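Long-range contacts in LacI family sugar-binding transcriptional regulator (Enterococcus faecalis V583, PDB 4RK0), which binds ribose between the two lobes of a periplasmic-binding-protein-like fold and probably regulates transcription by binding DNA: residues A23-G28 with F234-T239; G181-N186 with S209-D214; Y213-M218 with T228-V233; P224-I229 with R267-P272. All coordinates share one frame; numbering follows the deposited sequence.

Contact 1 (A23-G28 with F234-T239)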
loop_
_atom_site.group_PDB
_atom_site.type_symbol
_atom_site.label_atom_id
_atom_site.label_comp_id
_atom_site.label_asym_id
_atom_site.label_seq_id
_atom_site.Cartn_x
_atom_site.Cartn_y
_atom_site.Cartn_z
ATOM N N ALA A 23 -0.337 1.483 5.380
ATOM C CA ALA A 23 -1.595 0.866 4.951
ATOM C C ALA A 23 -2.071 -0.182 5.952
ATOM O O ALA A 23 -3.271 -0.263 6.245
ATOM C CB ALA A 23 -1.463 0.270 3.547
ATOM N N GLN A 24 -1.137 -0.971 6.491
ATOM C CA GLN A 24 -1.490 -2.001 7.466
ATOM C C GLN A 24 -1.824 -1.379 8.799
ATOM O O GLN A 24 -2.672 -1.876 9.523
ATOM C CB GLN A 24 -0.360 -3.007 7.612
ATOM C CG GLN A 24 -0.245 -3.989 6.475
ATOM C CD GLN A 24 -1.423 -4.952 6.374
ATOM O OE1 GLN A 24 -2.295 -5.010 7.239
ATOM N NE2 GLN A 24 -1.452 -5.708 5.288
ATOM N N LEU A 25 -1.161 -0.281 9.146
ATOM C CA LEU A 25 -1.592 0.513 10.321
ATOM C C LEU A 25 -3.056 0.912 10.218
ATOM O O LEU A 25 -3.867 0.760 11.190
ATOM C CB LEU A 25 -0.669 1.735 10.486
ATOM C CG LEU A 25 -0.954 2.680 11.655
ATOM C CD1 LEU A 25 -0.688 1.979 12.969
ATOM C CD2 LEU A 25 -0.058 3.907 11.527
ATOM N N ILE A 26 -3.437 1.438 9.065
ATOM C CA ILE A 26 -4.808 1.845 8.847
ATOM C C ILE A 26 -5.786 0.646 8.972
ATOM O O ILE A 26 -6.790 0.757 9.645
ATOM C CB ILE A 26 -4.985 2.615 7.522
ATOM C CG1 ILE A 26 -4.371 4.026 7.650
ATOM C CG2 ILE A 26 -6.446 2.718 7.130
ATOM C CD1 ILE A 26 -3.911 4.588 6.331
ATOM N N ARG A 27 -5.497 -0.484 8.340
ATOM C CA ARG A 27 -6.330 -1.676 8.558
ATOM C C ARG A 27 -6.495 -2.047 10.023
ATOM O O ARG A 27 -7.570 -2.446 10.449
ATOM C CB ARG A 27 -5.711 -2.887 7.830
ATOM C CG ARG A 27 -5.810 -2.793 6.345
ATOM C CD ARG A 27 -5.426 -4.097 5.674
ATOM N NE ARG A 27 -6.293 -5.200 6.075
ATOM C CZ ARG A 27 -5.960 -6.195 6.900
ATOM N NH1 ARG A 27 -4.761 -6.281 7.465
ATOM N NH2 ARG A 27 -6.858 -7.128 7.160
ATOM N N GLY A 28 -5.408 -1.971 10.772
ATOM C CA GLY A 28 -5.438 -2.233 12.209
ATOM C C GLY A 28 -6.424 -1.321 12.904
ATOM O O GLY A 28 -7.287 -1.774 13.641
ATOM N N PHE A 234 -0.131 -4.220 12.490
ATOM C CA PHE A 234 -1.588 -4.426 12.572
ATOM C C PHE A 234 -2.005 -4.218 14.003
ATOM O O PHE A 234 -2.951 -3.466 14.289
ATOM C CB PHE A 234 -1.989 -5.848 12.124
ATOM C CG PHE A 234 -3.448 -6.027 11.997
ATOM C CD1 PHE A 234 -4.104 -5.453 10.949
ATOM C CD2 PHE A 234 -4.184 -6.680 12.961
ATOM C CE1 PHE A 234 -5.480 -5.591 10.803
ATOM C CE2 PHE A 234 -5.561 -6.837 12.825
ATOM C CZ PHE A 234 -6.208 -6.295 11.747
ATOM N N GLN A 235 -1.255 -4.855 14.900
ATOM C CA GLN A 235 -1.520 -4.759 16.327
ATOM C C GLN A 235 -1.289 -3.362 16.864
ATOM O O GLN A 235 -1.978 -2.938 17.775
ATOM C CB GLN A 235 -0.647 -5.738 17.089
ATOM C CG GLN A 235 -0.919 -5.764 18.595
ATOM C CD GLN A 235 0.146 -6.530 19.349
ATOM O OE1 GLN A 235 0.949 -7.246 18.762
ATOM N NE2 GLN A 235 0.151 -6.385 20.655
ATOM N N LEU A 236 -0.306 -2.650 16.323
ATOM C CA LEU A 236 -0.122 -1.237 16.669
ATOM C C LEU A 236 -1.365 -0.419 16.321
ATOM O O LEU A 236 -1.808 0.390 17.152
ATOM C CB LEU A 236 1.103 -0.685 15.928
ATOM C CG LEU A 236 1.430 0.787 16.086
ATOM C CD1 LEU A 236 1.626 1.159 17.539
ATOM C CD2 LEU A 236 2.662 1.076 15.207
ATOM N N GLY A 237 -1.960 -0.662 15.141
ATOM C CA GLY A 237 -3.154 0.041 14.730
ATOM C C GLY A 237 -4.354 -0.330 15.607
ATOM O O GLY A 237 -5.136 0.529 15.991
ATOM N N GLN A 238 -4.501 -1.607 15.929
ATOM C CA GLN A 238 -5.584 -2.010 16.826
ATOM C C GLN A 238 -5.458 -1.368 18.221
ATOM O O GLN A 238 -6.447 -0.855 18.783
ATOM C CB GLN A 238 -5.633 -3.530 16.952
ATOM C CG GLN A 238 -6.119 -4.212 15.676
ATOM C CD GLN A 238 -6.536 -5.642 15.966
ATOM O OE1 GLN A 238 -5.833 -6.365 16.668
ATOM N NE2 GLN A 238 -7.693 -6.038 15.470
ATOM N N THR A 239 -4.272 -1.429 18.787
ATOM C CA THR A 239 -4.035 -0.925 20.121
ATOM C C THR A 239 -4.229 0.598 20.189
ATOM O O THR A 239 -4.807 1.138 21.141
ATOM C CB THR A 239 -2.614 -1.245 20.590
ATOM O OG1 THR A 239 -2.329 -2.647 20.473
ATOM C CG2 THR A 239 -2.432 -0.836 22.052
#
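Gly-28 and Gly-237 face each other where helix 20-35 crosses helix 233-249, and with no side chains between them their CA atoms lie only 4.1 Å apart. The axes of the two short segments approach to 6.8 Å and cross at -42°. At each glycine, the place a CB would occupy is taken by the backbone of the other helix. Gly-28 CA uses this closeness twice: it makes a CA-H...O contact with Phe-234 O at 3.5 Å, and it lies over one face of the Phe-234 ring, 4.0 Å from the centroid, in a CH-pi contact offset toward the rim. On the buried flank Leu-25, with CG anti to its backbone N (chi1 -180°), lays CD1 on Gly-237 CA at 3.6 Å and also touches Leu-236, which packs on Val-105 and Thr-107 of strand 103-107.

The outer flank is looser and partly exposed. Arg-27 slants past the Phe-234 ring with its guanidinium plane 26° from that of the ring. Its NH1 is directed to Gln-24 OE1 at 2.8 Å, in the guanidinium plane and on a carbonyl lone pair. The backbone oxygen of Arg-27 accepts a bond from Gln-47 of the second subunit. No hydrogen bond joins the two segments, which implies that the helices hold together through close backbone fit and dispersion, with polar groups paired at the margin.

Contact 2 (G181-N186 with S209-D214). With RIB (alpha-D-ribofuranose), chain E.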
loop_
_atom_site.group_PDB
_atom_site.type_symbol
_atom_site.label_atom_id
_atom_site.label_comp_id
_atom_site.label_asym_id
_atom_site.label_seq_id
_atom_site.Cartn_x
_atom_site.Cartn_y
_atom_site.Cartn_z
ATOM N N GLY A 181 27.932 -5.048 4.544
ATOM C CA GLY A 181 26.629 -5.265 5.169
ATOM C C GLY A 181 25.887 -3.946 5.205
ATOM O O GLY A 181 26.474 -2.924 5.452
ATOM N N ILE A 182 24.581 -3.961 4.987
ATOM C CA ILE A 182 23.843 -2.718 4.929
ATOM C C ILE A 182 22.628 -2.863 5.805
ATOM O O ILE A 182 21.904 -3.850 5.681
ATOM C CB ILE A 182 23.387 -2.365 3.492
ATOM C CG1 ILE A 182 24.557 -2.352 2.526
ATOM C CG2 ILE A 182 22.626 -1.045 3.447
ATOM C CD1 ILE A 182 24.125 -2.551 1.076
ATOM N N PHE A 183 22.440 -1.913 6.732
ATOM C CA PHE A 183 21.173 -1.801 7.490
ATOM C C PHE A 183 20.309 -0.743 6.842
ATOM O O PHE A 183 20.620 0.441 6.929
ATOM C CB PHE A 183 21.458 -1.482 9.002
ATOM C CG PHE A 183 20.240 -1.317 9.867
ATOM C CD1 PHE A 183 19.045 -1.984 9.627
ATOM C CD2 PHE A 183 20.320 -0.488 11.005
ATOM C CE1 PHE A 183 17.952 -1.805 10.459
ATOM C CE2 PHE A 183 19.243 -0.316 11.833
ATOM C CZ PHE A 183 18.045 -0.979 11.583
ATOM N N ALA A 184 19.221 -1.161 6.184
ATOM C CA ALA A 184 18.284 -0.252 5.593
ATOM C C ALA A 184 17.247 0.085 6.644
ATOM O O ALA A 184 16.639 -0.814 7.216
ATOM C CB ALA A 184 17.620 -0.871 4.384
ATOM N N ILE A 185 17.032 1.376 6.894
ATOM C CA ILE A 185 16.243 1.771 8.059
ATOM C C ILE A 185 14.760 1.520 7.872
ATOM O O ILE A 185 14.000 1.568 8.830
ATOM C CB ILE A 185 16.562 3.219 8.493
ATOM C CG1 ILE A 185 16.721 3.314 9.995
ATOM C CG2 ILE A 185 15.517 4.170 8.001
ATOM C CD1 ILE A 185 18.021 2.770 10.479
ATOM N N ASN A 186 14.336 1.234 6.642
ATOM C CA ASN A 186 13.042 0.594 6.444
ATOM C C ASN A 186 13.078 -0.333 5.227
ATOM O O ASN A 186 14.043 -0.300 4.440
ATOM C CB ASN A 186 11.858 1.553 6.428
ATOM C CG ASN A 186 11.672 2.284 5.120
ATOM O OD1 ASN A 186 12.588 2.414 4.307
ATOM N ND2 ASN A 186 10.468 2.803 4.931
ATOM N N SER A 209 25.253 -8.095 2.132
ATOM C CA SER A 209 24.274 -8.569 3.085
ATOM C C SER A 209 23.446 -7.365 3.418
ATOM O O SER A 209 23.999 -6.286 3.695
ATOM C CB SER A 209 24.972 -9.115 4.352
ATOM O OG SER A 209 25.493 -10.415 4.158
ATOM N N ILE A 210 22.125 -7.534 3.366
ATOM C CA ILE A 210 21.198 -6.486 3.699
ATOM C C ILE A 210 20.172 -6.944 4.719
ATOM O O ILE A 210 19.566 -7.999 4.576
ATOM C CB ILE A 210 20.415 -6.017 2.446
ATOM C CG1 ILE A 210 21.422 -5.564 1.373
ATOM C CG2 ILE A 210 19.413 -4.926 2.802
ATOM C CD1 ILE A 210 20.823 -5.104 0.061
ATOM N N ILE A 211 19.935 -6.070 5.696
ATOM C CA ILE A 211 18.845 -6.229 6.657
ATOM C C ILE A 211 17.986 -4.968 6.642
ATOM O O ILE A 211 18.510 -3.826 6.698
ATOM C CB ILE A 211 19.343 -6.503 8.111
ATOM C CG1 ILE A 211 18.159 -6.653 9.081
ATOM C CG2 ILE A 211 20.269 -5.402 8.603
ATOM C CD1 ILE A 211 18.535 -7.400 10.353
ATOM N N GLY A 212 16.677 -5.193 6.568
ATOM C CA GLY A 212 15.682 -4.176 6.525
ATOM C C GLY A 212 15.034 -3.854 7.857
ATOM O O GLY A 212 15.508 -4.267 8.901
ATOM N N TYR A 213 13.919 -3.124 7.801
ATOM C CA TYR A 213 13.116 -2.856 8.959
ATOM C C TYR A 213 11.620 -2.691 8.608
ATOM O O TYR A 213 11.249 -1.892 7.740
ATOM C CB TYR A 213 13.659 -1.618 9.660
ATOM C CG TYR A 213 13.385 -1.570 11.153
ATOM C CD1 TYR A 213 12.109 -1.286 11.646
ATOM C CD2 TYR A 213 14.404 -1.772 12.076
ATOM C CE1 TYR A 213 11.858 -1.246 13.017
ATOM C CE2 TYR A 213 14.156 -1.678 13.448
ATOM C CZ TYR A 213 12.871 -1.432 13.901
ATOM O OH TYR A 213 12.588 -1.383 15.263
ATOM N N ASP A 214 10.795 -3.475 9.288
ATOM C CA ASP A 214 9.315 -3.409 9.323
ATOM C C ASP A 214 8.670 -4.785 9.193
ATOM O O ASP A 214 7.669 -5.077 9.841
ATOM C CB ASP A 214 8.662 -2.538 8.257
ATOM C CG ASP A 214 8.837 -1.027 8.479
ATOM O OD1 ASP A 214 9.133 -0.592 9.616
ATOM O OD2 ASP A 214 8.555 -0.270 7.509
HETATM O O5 RIB E . 8.473 1.972 6.920
HETATM C C5 RIB E . 7.903 3.236 7.225
HETATM C C4 RIB E . 8.646 3.719 8.393
HETATM O O4 RIB E . 8.312 5.074 8.790
HETATM C C3 RIB E . 8.204 2.625 9.345
HETATM O O3 RIB E . 9.437 1.984 9.679
HETATM C C2 RIB E . 7.467 3.447 10.405
HETATM O O2 RIB E . 7.860 3.093 11.708
HETATM C C1 RIB E . 7.614 4.933 10.035
HETATM O O1 RIB E . 8.089 5.714 11.118
#
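Asn-186 and Asp-214, with Asn-186 CB 3.9 Å from Asp-214 OD2, converge on a single atom of the bound ribose, its O5 hydroxyl. Asn-186 ND2 donates to O5 at 2.9 Å in a nearly straight bond (166°). Asp-214 OD2 also takes O5, though the modelled separation is too short to be taken at face value, and OD1 of the same carboxylate accepts from ribose O3 at 2.6 Å. The Asn-186 CG lies between its backbone N and carbonyl carbon (chi1 79°), which lets OD1 cap Ile-189 N at the start of helix 187-199 while ND2 serves the sugar.

Behind this pair the segments run as parallel strands. Ile-182 bonds through both ends of its backbone: its N donates to Ser-209 O at 2.7 Å, and its O accepts from Ile-211 N. Ala-184 N then reaches Ile-211 O at 2.8 Å. Strand 181-184, helix 187-199 and strand 209-211 form a beta-alpha-beta crossover, and strand 209-211 is an outermost strand of its four-stranded parallel sheet; the sugar lies beyond the C-terminal ends of these strands.

Ile-182 and Ile-210 lie side by side on one face, CD1 to CG1 4.1 Å, where Ile-182 also meets Leu-193 of helix 187-199. On the other face, Phe-183 and Ile-211 pack against Ala-116 of helix 109-122. The Phe-183 ring turns its edge to the carbonyl oxygens of Ile-211 and Gly-212, and to Tyr-213 CD2 at 3.8 Å. Arg-143, which also hydrogen-bonds the ribose, bonds to Ile-185 O and makes a cation-pi contact with Tyr-213.

Contact 3 (Y213-M218 with T228-V233). With RIB (alpha-D-ribofuranose), chain E.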
loop_
_atom_site.group_PDB
_atom_site.type_symbol
_atom_site.label_atom_id
_atom_site.label_comp_id
_atom_site.label_asym_id
_atom_site.label_seq_id
_atom_site.Cartn_x
_atom_site.Cartn_y
_atom_site.Cartn_z
ATOM N N TYR A 213 13.919 -3.124 7.801
ATOM C CA TYR A 213 13.116 -2.856 8.959
ATOM C C TYR A 213 11.620 -2.691 8.608
ATOM O O TYR A 213 11.249 -1.892 7.740
ATOM C CB TYR A 213 13.659 -1.618 9.660
ATOM C CG TYR A 213 13.385 -1.570 11.153
ATOM C CD1 TYR A 213 12.109 -1.286 11.646
ATOM C CD2 TYR A 213 14.404 -1.772 12.076
ATOM C CE1 TYR A 213 11.858 -1.246 13.017
ATOM C CE2 TYR A 213 14.156 -1.678 13.448
ATOM C CZ TYR A 213 12.871 -1.432 13.901
ATOM O OH TYR A 213 12.588 -1.383 15.263
ATOM N N ASP A 214 10.795 -3.475 9.288
ATOM C CA ASP A 214 9.315 -3.409 9.323
ATOM C C ASP A 214 8.670 -4.785 9.193
ATOM O O ASP A 214 7.669 -5.077 9.841
ATOM C CB ASP A 214 8.662 -2.538 8.257
ATOM C CG ASP A 214 8.837 -1.027 8.479
ATOM O OD1 ASP A 214 9.133 -0.592 9.616
ATOM O OD2 ASP A 214 8.555 -0.270 7.509
ATOM N N ASN A 215 9.208 -5.573 8.288
ATOM C CA ASN A 215 8.610 -6.822 7.863
ATOM C C ASN A 215 7.317 -6.647 7.141
ATOM O O ASN A 215 6.356 -7.344 7.404
ATOM C CB ASN A 215 8.445 -7.786 9.012
ATOM C CG ASN A 215 8.137 -9.208 8.546
ATOM O OD1 ASN A 215 8.665 -9.659 7.556
ATOM N ND2 ASN A 215 7.271 -9.894 9.262
ATOM N N VAL A 216 7.320 -5.767 6.156
ATOM C CA VAL A 216 6.131 -5.575 5.338
ATOM C C VAL A 216 5.962 -6.862 4.500
ATOM O O VAL A 216 6.868 -7.681 4.402
ATOM C CB VAL A 216 6.207 -4.310 4.439
ATOM C CG1 VAL A 216 6.325 -3.022 5.279
ATOM C CG2 VAL A 216 7.359 -4.380 3.451
ATOM N N ASP A 217 4.806 -7.035 3.907
ATOM C CA ASP A 217 4.481 -8.328 3.284
ATOM C C ASP A 217 5.398 -8.651 2.116
ATOM O O ASP A 217 5.791 -9.816 1.926
ATOM C CB ASP A 217 3.003 -8.361 2.877
ATOM C CG ASP A 217 2.128 -8.996 3.942
ATOM O OD1 ASP A 217 2.517 -10.058 4.473
ATOM O OD2 ASP A 217 1.052 -8.445 4.252
ATOM N N MET A 218 5.789 -7.613 1.377
ATOM C CA MET A 218 6.704 -7.752 0.238
ATOM C C MET A 218 8.064 -8.385 0.547
ATOM O O MET A 218 8.758 -8.777 -0.388
ATOM C CB MET A 218 6.955 -6.403 -0.473
ATOM C CG MET A 218 5.981 -6.049 -1.608
ATOM S SD MET A 218 5.650 -7.290 -2.877
ATOM C CE MET A 218 6.930 -7.103 -4.056
ATOM N N THR A 228 14.830 -8.969 8.137
ATOM C CA THR A 228 14.295 -7.694 8.579
ATOM C C THR A 228 13.903 -7.723 10.056
ATOM O O THR A 228 13.913 -8.766 10.686
ATOM C CB THR A 228 13.055 -7.340 7.722
ATOM O OG1 THR A 228 12.724 -5.987 7.957
ATOM C CG2 THR A 228 11.861 -8.251 8.010
ATOM N N ILE A 229 13.616 -6.557 10.603
ATOM C CA ILE A 229 13.077 -6.432 11.952
ATOM C C ILE A 229 11.606 -6.235 11.854
ATOM O O ILE A 229 11.167 -5.297 11.201
ATOM C CB ILE A 229 13.682 -5.207 12.670
ATOM C CG1 ILE A 229 15.182 -5.347 12.805
ATOM C CG2 ILE A 229 13.034 -5.051 14.053
ATOM C CD1 ILE A 229 15.698 -6.667 13.321
ATOM N N ALA A 230 10.825 -7.113 12.481
ATOM C CA ALA A 230 9.392 -7.033 12.378
ATOM C C ALA A 230 8.778 -6.104 13.427
ATOM O O ALA A 230 8.991 -6.276 14.617
ATOM C CB ALA A 230 8.743 -8.419 12.520
ATOM N N GLN A 231 7.997 -5.147 12.951
ATOM C CA GLN A 231 7.098 -4.352 13.795
ATOM C C GLN A 231 5.705 -4.941 13.728
ATOM O O GLN A 231 5.273 -5.310 12.660
ATOM C CB GLN A 231 6.971 -2.913 13.287
ATOM C CG GLN A 231 8.248 -2.084 13.364
ATOM C CD GLN A 231 7.934 -0.614 13.284
ATOM O OE1 GLN A 231 7.262 -0.069 14.174
ATOM N NE2 GLN A 231 8.358 0.037 12.200
ATOM N N PRO A 232 4.982 -4.972 14.863
ATOM C CA PRO A 232 3.635 -5.516 14.911
ATOM C C PRO A 232 2.614 -4.473 14.538
ATOM O O PRO A 232 1.883 -3.980 15.400
ATOM C CB PRO A 232 3.496 -5.972 16.377
ATOM C CG PRO A 232 4.390 -5.043 17.144
ATOM C CD PRO A 232 5.548 -4.755 16.212
ATOM N N VAL A 233 2.583 -4.135 13.255
ATOM C CA VAL A 233 1.891 -2.936 12.781
ATOM C C VAL A 233 0.404 -3.043 12.810
ATOM O O VAL A 233 -0.269 -2.065 13.150
ATOM C CB VAL A 233 2.372 -2.393 11.378
ATOM C CG1 VAL A 233 2.174 -3.397 10.237
ATOM C CG2 VAL A 233 1.710 -1.068 11.070
HETATM O O5 RIB E . 8.473 1.972 6.920
HETATM C C5 RIB E . 7.903 3.236 7.225
HETATM C C4 RIB E . 8.646 3.719 8.393
HETATM O O4 RIB E . 8.312 5.074 8.790
HETATM C C3 RIB E . 8.204 2.625 9.345
HETATM O O3 RIB E . 9.437 1.984 9.679
HETATM C C2 RIB E . 7.467 3.447 10.405
HETATM O O2 RIB E . 7.860 3.093 11.708
HETATM C C1 RIB E . 7.614 4.933 10.035
HETATM O O1 RIB E . 8.089 5.714 11.118
#
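Asp-214 is held by Ile-229 and Gln-231 through both backbone and side chain. Of the backbone bonds, Asp-214 N donates to Ile-229 O at 2.7 Å. Gln-231 N returns a bond to Asp-214 O at 3.1 Å. Together they make a single bridge, at Asp-214 and Ala-230.

Among the side-chain bonds, Gln-231, with CG anti to its carbonyl carbon (chi1 -66°) and its chain extended beyond CG, carries NE2 alongside the Asp-214 carboxylate to the sugar. NE2 donates to Asp-214 OD1 at 2.8 Å, on the anti side and 31° out of the carboxylate plane. The same amide nitrogen makes an almost straight bond (174°) to ribose O2 at 3.1 Å, and Thr-107 OG1 bonds to OE1, fixing which way round the amide sits. Gln-231 is thus a first-shell residue of the sugar site that probably also orients Asp-214, another one.

Here the chain, having left the four-stranded sheet, enters strand 228-230 at the margin of the larger mixed sheet. It is one of the connections between the two lobes, as in other type I periplasmic-binding-protein folds. Pro-232 centres an inverse gamma turn that leads into helix 233-249.

Apolar contacts surround the Asp-214 to Ala-230 bridge. Ile-229 CB sits over one face of the Tyr-213 ring, 3.8 Å from the centroid in a CH-pi contact. Gln-231 CG approaches Tyr-213 CE1 at 3.7 Å. Farther out, Asn-215 lays CB on Ala-230 CB at 3.6 Å, and Thr-228 CG2 packs beside Asn-215. Two polar bonds lead outside the segments, Asn-215 OD1 to Arg-267 NH2 and Thr-228 OG1 to Asp-187.

Contact 4 (P224-I229 with R267-P272); sequences PPLTTI and RFSTAP
The turn leading into strand 228-230 and the tail following its antiparallel neighbour, strand 257-265, meet at Thr-227 and Arg-267. Polar bonds dominate. Arg-267 N donates to Thr-227 OG1 at 2.8 Å, and Thr-227 N in turn donates to Ser-269 OG at 3.0 Å. The hydroxyl of Ser-269 lies between its own backbone N and carbonyl carbon (chi1 70°) and also bonds to Ile-210 O of strand 209-211. Phe-268 N reaches Pro-225 O at 2.9 Å.

The Arg-267 chain, extended from CG to NE, runs along the peptide of Leu-226, and its NH1 meets Leu-226 O at 2.8 Å within the guanidinium plane. NH2 forms a salt bridge to Glu-220. A water joins Thr-227 OG1 and Thr-270 OG1 and accepts from Thr-270 N at 2.9 Å; Thr-270 OG1 also hydrogen-bonds to His-119 NE2.

At the more exposed end the prolines pack. Pro-224, preceded by a cis peptide bond, sets CB 4.0 Å from Phe-268 CB, and Pro-225 CB lies on Arg-267 CD at 3.7 Å. The chain thus leaves strand 257-265 of the mixed sheet and, with a backbone bond between Ser-269 and Ile-210, runs beside strand 209-211 of the other lobe. Such a passage of the last strands from one lobe to the other is typical of the type I periplasmic-binding-protein fold of LacI-family regulators.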
loop_
_atom_site.group_PDB
_atom_site.type_symbol
_atom_site.label_atom_id
_atom_site.label_comp_id
_atom_site.label_asym_id
_atom_site.label_seq_id
_atom_site.Cartn_x
_atom_site.Cartn_y
_atom_site.Cartn_z
ATOM N N PRO A 224 16.771 -12.049 -2.947
ATOM C CA PRO A 224 16.243 -13.071 -2.056
ATOM C C PRO A 224 15.278 -12.524 -0.992
ATOM O O PRO A 224 15.264 -11.320 -0.768
ATOM C CB PRO A 224 17.514 -13.602 -1.381
ATOM C CG PRO A 224 18.361 -12.383 -1.281
ATOM C CD PRO A 224 18.068 -11.526 -2.496
ATOM N N PRO A 225 14.505 -13.406 -0.314
ATOM C CA PRO A 225 13.622 -12.919 0.736
ATOM C C PRO A 225 14.428 -12.136 1.782
ATOM O O PRO A 225 15.553 -12.547 2.152
ATOM C CB PRO A 225 12.979 -14.174 1.291
ATOM C CG PRO A 225 12.994 -15.119 0.137
ATOM C CD PRO A 225 14.190 -14.799 -0.690
ATOM N N LEU A 226 13.840 -11.025 2.216
ATOM C CA LEU A 226 14.544 -9.983 2.992
ATOM C C LEU A 226 14.453 -10.247 4.511
ATOM O O LEU A 226 13.354 -10.363 5.105
ATOM C CB LEU A 226 13.985 -8.588 2.645
ATOM C CG LEU A 226 14.521 -7.408 3.443
ATOM C CD1 LEU A 226 16.009 -7.200 3.160
ATOM C CD2 LEU A 226 13.719 -6.157 3.106
ATOM N N THR A 227 15.642 -10.332 5.099
ATOM C CA THR A 227 15.865 -10.411 6.528
ATOM C C THR A 227 15.584 -9.041 7.046
ATOM O O THR A 227 16.059 -8.043 6.467
ATOM C CB THR A 227 17.317 -10.830 6.818
ATOM O OG1 THR A 227 17.520 -12.183 6.394
ATOM C CG2 THR A 227 17.658 -10.720 8.327
ATOM N N THR A 228 14.830 -8.969 8.137
ATOM C CA THR A 228 14.295 -7.694 8.579
ATOM C C THR A 228 13.903 -7.723 10.056
ATOM O O THR A 228 13.913 -8.766 10.686
ATOM C CB THR A 228 13.055 -7.340 7.722
ATOM O OG1 THR A 228 12.724 -5.987 7.957
ATOM C CG2 THR A 228 11.861 -8.251 8.010
ATOM N N ILE A 229 13.616 -6.557 10.603
ATOM C CA ILE A 229 13.077 -6.432 11.952
ATOM C C ILE A 229 11.606 -6.235 11.854
ATOM O O ILE A 229 11.167 -5.297 11.201
ATOM C CB ILE A 229 13.682 -5.207 12.670
ATOM C CG1 ILE A 229 15.182 -5.347 12.805
ATOM C CG2 ILE A 229 13.034 -5.051 14.053
ATOM C CD1 ILE A 229 15.698 -6.667 13.321
ATOM N N ARG A 267 15.757 -14.278 7.027
ATOM C CA ARG A 267 15.441 -14.860 5.735
ATOM C C ARG A 267 16.728 -15.133 4.991
ATOM O O ARG A 267 17.625 -15.839 5.528
ATOM C CB ARG A 267 14.438 -13.972 4.974
ATOM C CG ARG A 267 13.116 -13.904 5.655
ATOM C CD ARG A 267 12.021 -13.372 4.739
ATOM N NE ARG A 267 10.742 -13.384 5.428
ATOM C CZ ARG A 267 10.204 -12.338 6.077
ATOM N NH1 ARG A 267 10.862 -11.186 6.171
ATOM N NH2 ARG A 267 9.018 -12.459 6.661
ATOM N N PHE A 268 16.880 -14.605 3.777
ATOM C CA PHE A 268 17.954 -15.043 2.925
ATOM C C PHE A 268 18.806 -13.931 2.377
ATOM O O PHE A 268 19.661 -14.149 1.504
ATOM C CB PHE A 268 17.393 -15.982 1.835
ATOM C CG PHE A 268 16.939 -17.294 2.391
ATOM C CD1 PHE A 268 17.863 -18.307 2.653
ATOM C CD2 PHE A 268 15.614 -17.501 2.756
ATOM C CE1 PHE A 268 17.464 -19.512 3.210
ATOM C CE2 PHE A 268 15.208 -18.713 3.321
ATOM C CZ PHE A 268 16.135 -19.717 3.544
ATOM N N SER A 269 18.677 -12.741 2.940
ATOM C CA SER A 269 19.405 -11.603 2.377
ATOM C C SER A 269 20.730 -11.263 3.080
ATOM O O SER A 269 21.379 -10.316 2.717
ATOM C CB SER A 269 18.474 -10.375 2.340
ATOM O OG SER A 269 18.208 -9.894 3.642
ATOM N N THR A 270 21.103 -12.037 4.085
ATOM C CA THR A 270 22.443 -11.941 4.662
ATOM C C THR A 270 23.186 -13.256 4.620
ATOM O O THR A 270 22.584 -14.323 4.555
ATOM C CB THR A 270 22.386 -11.468 6.141
ATOM O OG1 THR A 270 21.852 -12.511 6.974
ATOM C CG2 THR A 270 21.518 -10.222 6.280
ATOM N N ALA A 271 24.511 -13.172 4.692
ATOM C CA ALA A 271 25.338 -14.342 4.780
ATOM C C ALA A 271 26.641 -14.051 5.523
ATOM O O ALA A 271 27.100 -12.912 5.557
ATOM C CB ALA A 271 25.645 -14.908 3.380
ATOM N N PRO A 272 27.251 -15.093 6.110
ATOM C CA PRO A 272 28.500 -14.806 6.833
ATOM C C PRO A 272 29.580 -14.320 5.912
ATOM O O PRO A 272 29.760 -14.840 4.803
ATOM C CB PRO A 272 28.862 -16.143 7.512
ATOM C CG PRO A 272 27.663 -17.003 7.424
ATOM C CD PRO A 272 26.750 -16.455 6.354
HETATM O O HOH W 1 19.697 -13.571 6.100
#

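In the fold
Contact 2 is the fully buried one, a parallel strand pair inside one lobe; contact 3 is also buried, at the passage toward the other lobe. They share Tyr-213 and Asp-214, and both reach the ribose. Contacts 3 and 4 use strand 228-230 and are joined by the bond between Asn-215 and Arg-267. Contact 4 is only partly buried and lies farthest from the chain centre; side-chain and water-mediated bonds replace the regular sheet pairing of contact 2. Contact 1 belongs to the opposite lobe and relies on glycine-to-glycine helix packing. It touches contact 3 through Val-233, and both reach the second subunit.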